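Long-range contact in concanavalin B (Canavalia ensiformis, PDB 6CAF), which may act as a carbohydrate-binding seed protein and has the fold of the family 18 glycoside hydrolases, which include plant chitinases: residues V102-S116 against L148-D160. Residues are numbered along the deposited sequence; the frame is centred on the assembly and turned at random.
Sequences VKVFLALGGPKGTYS and LDGIHFDIQKPVD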
loop_
_atom_site.group_PDB
_atom_site.type_symbol
_atom_site.label_atom_id
_atom_site.label_comp_id
_atom_site.label_asym_id
_atom_site.label_seq_id
_atom_site.Cartn_x
_atom_site.Cartn_y
_atom_site.Cartn_z
ATOM N N VAL A 102 7.101 -6.867 11.201
ATOM C CA VAL A 102 6.114 -6.398 10.249
ATOM C C VAL A 102 6.368 -4.910 10.026
ATOM O O VAL A 102 6.512 -4.142 10.974
ATOM C CB VAL A 102 4.682 -6.614 10.759
ATOM C CG1 VAL A 102 3.664 -6.067 9.790
ATOM C CG2 VAL A 102 4.432 -8.073 11.059
ATOM N N LYS A 103 6.422 -4.502 8.768
ATOM C CA LYS A 103 6.563 -3.090 8.451
ATOM C C LYS A 103 5.187 -2.445 8.463
ATOM O O LYS A 103 4.278 -2.957 7.832
ATOM C CB LYS A 103 7.211 -2.928 7.093
ATOM C CG LYS A 103 8.622 -3.437 7.015
ATOM C CD LYS A 103 9.241 -3.152 5.677
ATOM C CE LYS A 103 10.662 -3.679 5.601
ATOM N NZ LYS A 103 10.606 -5.113 5.281
ATOM N N VAL A 104 5.045 -1.334 9.174
ATOM C CA VAL A 104 3.773 -0.656 9.267
ATOM C C VAL A 104 3.921 0.680 8.543
ATOM O O VAL A 104 4.766 1.513 8.895
ATOM C CB VAL A 104 3.376 -0.444 10.726
ATOM C CG1 VAL A 104 2.050 0.272 10.843
ATOM C CG2 VAL A 104 3.346 -1.764 11.488
ATOM N N PHE A 105 3.109 0.856 7.514
ATOM C CA PHE A 105 3.121 2.068 6.722
ATOM C C PHE A 105 1.870 2.882 7.036
ATOM O O PHE A 105 0.844 2.313 7.419
ATOM C CB PHE A 105 3.055 1.732 5.231
ATOM C CG PHE A 105 4.321 1.259 4.574
ATOM C CD1 PHE A 105 5.098 0.281 5.051
ATOM C CD2 PHE A 105 4.689 1.816 3.381
ATOM C CE1 PHE A 105 6.211 -0.160 4.371
ATOM C CE2 PHE A 105 5.800 1.388 2.692
ATOM C CZ PHE A 105 6.546 0.355 3.177
ATOM N N LEU A 106 1.946 4.201 6.816
ATOM C CA LEU A 106 0.748 5.012 6.702
ATOM C C LEU A 106 0.380 5.173 5.241
ATOM O O LEU A 106 1.219 5.595 4.443
ATOM C CB LEU A 106 0.951 6.401 7.327
ATOM C CG LEU A 106 -0.265 7.305 7.286
ATOM C CD1 LEU A 106 -1.399 6.795 8.143
ATOM C CD2 LEU A 106 0.133 8.714 7.678
ATOM N N ALA A 107 -0.856 4.834 4.901
ATOM C CA ALA A 107 -1.341 5.033 3.537
ATOM C C ALA A 107 -2.075 6.362 3.409
ATOM O O ALA A 107 -3.008 6.663 4.167
ATOM C CB ALA A 107 -2.254 3.902 3.125
ATOM N N LEU A 108 -1.646 7.146 2.421
ATOM C CA LEU A 108 -2.312 8.355 2.028
ATOM C C LEU A 108 -3.346 8.057 0.975
ATOM O O LEU A 108 -3.090 7.276 0.057
ATOM C CB LEU A 108 -1.298 9.334 1.400
ATOM C CG LEU A 108 -0.001 9.585 2.147
ATOM C CD1 LEU A 108 0.866 10.559 1.382
ATOM C CD2 LEU A 108 -0.286 10.108 3.538
ATOM N N GLY A 109 -4.483 8.748 1.066
ATOM C CA GLY A 109 -5.436 8.756 -0.033
ATOM C C GLY A 109 -6.536 7.731 0.163
ATOM O O GLY A 109 -7.281 7.791 1.134
ATOM N N GLY A 110 -6.622 6.783 -0.769
ATOM C CA GLY A 110 -7.644 5.754 -0.744
ATOM C C GLY A 110 -8.878 6.122 -1.539
ATOM O O GLY A 110 -8.907 7.108 -2.275
ATOM N N PRO A 111 -9.922 5.317 -1.402
ATOM C CA PRO A 111 -11.108 5.461 -2.253
ATOM C C PRO A 111 -12.073 6.555 -1.838
ATOM O O PRO A 111 -13.017 6.834 -2.570
ATOM C CB PRO A 111 -11.792 4.104 -2.130
ATOM C CG PRO A 111 -11.319 3.565 -0.836
ATOM C CD PRO A 111 -9.923 4.051 -0.652
ATOM N N LYS A 112 -11.837 7.171 -0.686
ATOM C CA LYS A 112 -12.740 8.176 -0.124
ATOM C C LYS A 112 -11.965 9.422 0.310
ATOM O O LYS A 112 -10.796 9.466 0.260
ATOM C CB LYS A 112 -13.515 7.615 1.116
ATOM C CG LYS A 112 -14.241 6.303 0.938
ATOM C CD LYS A 112 -15.030 5.964 2.196
ATOM C CE LYS A 112 -15.840 4.691 2.005
ATOM N NZ LYS A 112 -14.973 3.481 2.062
ATOM N N GLY A 113 -12.654 10.424 0.795
ATOM C CA GLY A 113 -12.010 11.604 1.337
ATOM C C GLY A 113 -11.790 12.678 0.290
ATOM O O GLY A 113 -12.164 12.545 -0.873
ATOM N N THR A 114 -11.143 13.744 0.738
ATOM C CA THR A 114 -10.821 14.893 -0.075
ATOM C C THR A 114 -9.359 15.157 0.196
ATOM O O THR A 114 -8.990 15.689 1.269
ATOM C CB THR A 114 -11.638 16.119 0.349
ATOM O OG1 THR A 114 -13.033 15.826 0.237
ATOM C CG2 THR A 114 -11.273 17.318 -0.505
ATOM N N TYR A 115 -8.514 14.765 -0.749
ATOM C CA TYR A 115 -7.093 14.885 -0.524
ATOM C C TYR A 115 -6.384 15.448 -1.736
ATOM O O TYR A 115 -6.666 15.081 -2.870
ATOM C CB TYR A 115 -6.496 13.551 -0.070
ATOM C CG TYR A 115 -6.759 12.354 -0.937
ATOM C CD1 TYR A 115 -5.901 12.013 -1.970
ATOM C CD2 TYR A 115 -7.851 11.515 -0.705
ATOM C CE1 TYR A 115 -6.103 10.892 -2.724
ATOM C CE2 TYR A 115 -8.042 10.395 -1.471
ATOM C CZ TYR A 115 -7.174 10.075 -2.483
ATOM O OH TYR A 115 -7.318 8.931 -3.238
ATOM N N SER A 116 -5.423 16.313 -1.441
ATOM C CA SER A 116 -4.639 16.992 -2.441
ATOM C C SER A 116 -3.280 17.341 -1.891
ATOM O O SER A 116 -3.179 17.757 -0.740
ATOM C CB SER A 116 -5.326 18.294 -2.873
ATOM O OG SER A 116 -4.562 18.966 -3.866
ATOM N N LEU A 148 7.004 5.063 11.869
ATOM C CA LEU A 148 6.483 4.093 10.917
ATOM C C LEU A 148 7.535 3.729 9.877
ATOM O O LEU A 148 8.496 4.461 9.647
ATOM C CB LEU A 148 5.225 4.614 10.238
ATOM C CG LEU A 148 4.041 4.891 11.169
ATOM C CD1 LEU A 148 2.823 5.313 10.345
ATOM C CD2 LEU A 148 3.696 3.719 12.044
ATOM N N ASP A 149 7.339 2.583 9.234
ATOM C CA ASP A 149 8.292 2.083 8.278
ATOM C C ASP A 149 8.186 2.670 6.908
ATOM O O ASP A 149 9.086 2.478 6.090
ATOM C CB ASP A 149 8.175 0.583 8.219
ATOM C CG ASP A 149 8.474 -0.038 9.539
ATOM O OD1 ASP A 149 9.657 -0.066 9.920
ATOM O OD2 ASP A 149 7.534 -0.415 10.264
ATOM N N GLY A 150 7.106 3.394 6.629
ATOM C CA GLY A 150 6.977 3.995 5.332
ATOM C C GLY A 150 5.695 4.765 5.137
ATOM O O GLY A 150 4.802 4.742 5.974
ATOM N N ILE A 151 5.634 5.436 3.984
ATOM C CA ILE A 151 4.469 6.180 3.538
ATOM C C ILE A 151 4.074 5.584 2.195
ATOM O O ILE A 151 4.913 5.451 1.282
ATOM C CB ILE A 151 4.759 7.690 3.360
ATOM C CG1 ILE A 151 5.252 8.310 4.666
ATOM C CG2 ILE A 151 3.543 8.407 2.808
ATOM C CD1 ILE A 151 4.292 8.322 5.828
ATOM N N HIS A 152 2.777 5.237 2.088
ATOM C CA HIS A 152 2.216 4.597 0.912
ATOM C C HIS A 152 1.250 5.547 0.208
ATOM O O HIS A 152 0.305 6.057 0.800
ATOM C CB HIS A 152 1.503 3.341 1.352
ATOM C CG HIS A 152 0.845 2.572 0.275
ATOM N ND1 HIS A 152 1.529 2.069 -0.799
ATOM C CD2 HIS A 152 -0.417 2.109 0.174
ATOM C CE1 HIS A 152 0.707 1.341 -1.529
ATOM N NE2 HIS A 152 -0.474 1.342 -0.947
ATOM N N PHE A 153 1.530 5.803 -1.073
ATOM C CA PHE A 153 0.767 6.748 -1.880
ATOM C C PHE A 153 -0.360 6.007 -2.605
ATOM O O PHE A 153 -0.197 5.562 -3.747
ATOM C CB PHE A 153 1.677 7.413 -2.914
ATOM C CG PHE A 153 2.582 8.500 -2.411
ATOM C CD1 PHE A 153 3.444 8.304 -1.358
ATOM C CD2 PHE A 153 2.614 9.711 -3.090
ATOM C CE1 PHE A 153 4.299 9.311 -0.972
ATOM C CE2 PHE A 153 3.500 10.688 -2.738
ATOM C CZ PHE A 153 4.325 10.502 -1.665
ATOM N N ASP A 154 -1.526 5.903 -1.976
ATOM C CA ASP A 154 -2.665 5.220 -2.603
ATOM C C ASP A 154 -3.551 6.284 -3.258
ATOM O O ASP A 154 -4.695 6.555 -2.838
ATOM C CB ASP A 154 -3.427 4.350 -1.600
ATOM C CG ASP A 154 -4.300 3.321 -2.246
ATOM O OD1 ASP A 154 -4.542 3.379 -3.465
ATOM O OD2 ASP A 154 -4.811 2.451 -1.500
ATOM N N ILE A 155 -2.990 6.920 -4.268
ATOM C CA ILE A 155 -3.585 8.111 -4.829
ATOM C C ILE A 155 -4.510 7.704 -5.963
ATOM O O ILE A 155 -4.120 7.649 -7.130
ATOM C CB ILE A 155 -2.504 9.111 -5.266
ATOM C CG1 ILE A 155 -1.495 9.393 -4.121
ATOM C CG2 ILE A 155 -3.118 10.391 -5.804
ATOM C CD1 ILE A 155 -2.120 9.795 -2.820
ATOM N N GLN A 156 -5.740 7.369 -5.599
ATOM C CA GLN A 156 -6.650 6.791 -6.541
ATOM C C GLN A 156 -7.807 7.692 -6.907
ATOM O O GLN A 156 -8.422 7.518 -7.957
ATOM C CB GLN A 156 -7.094 5.386 -6.126
ATOM C CG GLN A 156 -7.459 5.111 -4.747
ATOM C CD GLN A 156 -8.119 3.794 -4.576
ATOM O OE1 GLN A 156 -9.291 3.653 -4.869
ATOM N NE2 GLN A 156 -7.365 2.807 -4.133
ATOM N N LYS A 157 -8.071 8.663 -6.052
ATOM C CA LYS A 157 -9.179 9.557 -6.195
ATOM C C LYS A 157 -8.828 10.882 -5.521
ATOM O O LYS A 157 -9.552 11.341 -4.637
ATOM C CB LYS A 157 -10.440 8.919 -5.569
ATOM C CG LYS A 157 -11.715 9.661 -5.881
ATOM C CD LYS A 157 -12.851 9.357 -4.908
ATOM C CE LYS A 157 -12.477 9.489 -3.431
ATOM N NZ LYS A 157 -11.759 10.731 -3.038
ATOM N N PRO A 158 -7.713 11.513 -5.948
ATOM C CA PRO A 158 -7.364 12.812 -5.437
ATOM C C PRO A 158 -8.194 13.890 -6.069
ATOM O O PRO A 158 -8.867 13.653 -7.065
ATOM C CB PRO A 158 -5.918 12.990 -5.867
ATOM C CG PRO A 158 -5.912 12.307 -7.210
ATOM C CD PRO A 158 -6.793 11.090 -7.009
ATOM N N VAL A 159 -8.119 15.091 -5.515
ATOM C CA VAL A 159 -8.755 16.210 -6.181
ATOM C C VAL A 159 -8.199 16.268 -7.599
ATOM O O VAL A 159 -8.950 16.269 -8.588
ATOM C CB VAL A 159 -8.463 17.527 -5.452
ATOM C CG1 VAL A 159 -9.022 18.700 -6.251
ATOM C CG2 VAL A 159 -9.020 17.503 -4.026
ATOM N N ASP A 160 -6.872 16.306 -7.698
ATOM C CA ASP A 160 -6.219 16.160 -9.007
ATOM C C ASP A 160 -4.826 15.598 -8.964
ATOM O O ASP A 160 -4.402 15.066 -7.958
ATOM C CB ASP A 160 -6.237 17.450 -9.813
ATOM C CG ASP A 160 -5.138 18.436 -9.432
ATOM O OD1 ASP A 160 -4.118 18.100 -8.769
ATOM O OD2 ASP A 160 -5.280 19.593 -9.888
HETATM O O HOH W 1 -9.879 13.564 -3.030
#
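The rings of Phe105 and Tyr115 meet the segment 148-160 in the TIM barrel of this family 18 protein, Phe105 near the start of the parallel pair 103-109 and 150-154, Tyr115 beyond its C-terminal end. Over one face of the Phe105 ring lies Gly150 CA, a CH-pi contact 3.8 Å from the centroid; a side chain on Gly150 would run into the ring. The Tyr115 ring has Gly109 CA over the centre of one face, while Lys157 O and a water sit over the other; Gln156 N lies at its edge. The imidazole of His152 turns an edge to Ala107 CB; ND1 is hydrogen-bonded to Ser185 on the adjacent strand 183-186 and NE2 to Tyr35 on strand 31-36, which pairs with neither strand here.

Along the pair the backbones exchange hydrogen bonds, such as Leu108 N to His152 O at 2.8 Å. On the face turned to helix 164-178, Leu108 CD1 packs on Ile151 CG2 and over the Phe153 ring, branched and aromatic groups filling the barrel-helix layer. At the start of the strands the carboxylate of Asp149 takes Val104 N on the anti side of OD2 (2.9 Å, 168°), and Gln98 shares that oxygen.

Beyond the strands, Tyr115 ties the two loops together. CG between backbone N and carbonyl carbon (chi1 54°) folds the ring back against Gly109, where Tyr115 OH accepts from Lys157 N at 2.9 Å and, at a longer 3.2 Å, from Gln156 N, and donates to a lone pair of Gly110 O at 2.6 Å. A phenylalanine here would probably leave both amides and that carbonyl without their shared partner. Lys157, long and flexible enough to reach the 110-113 loop, brings NZ to Gly113 O at 2.9 Å, tilted 34° from the carbonyl plane.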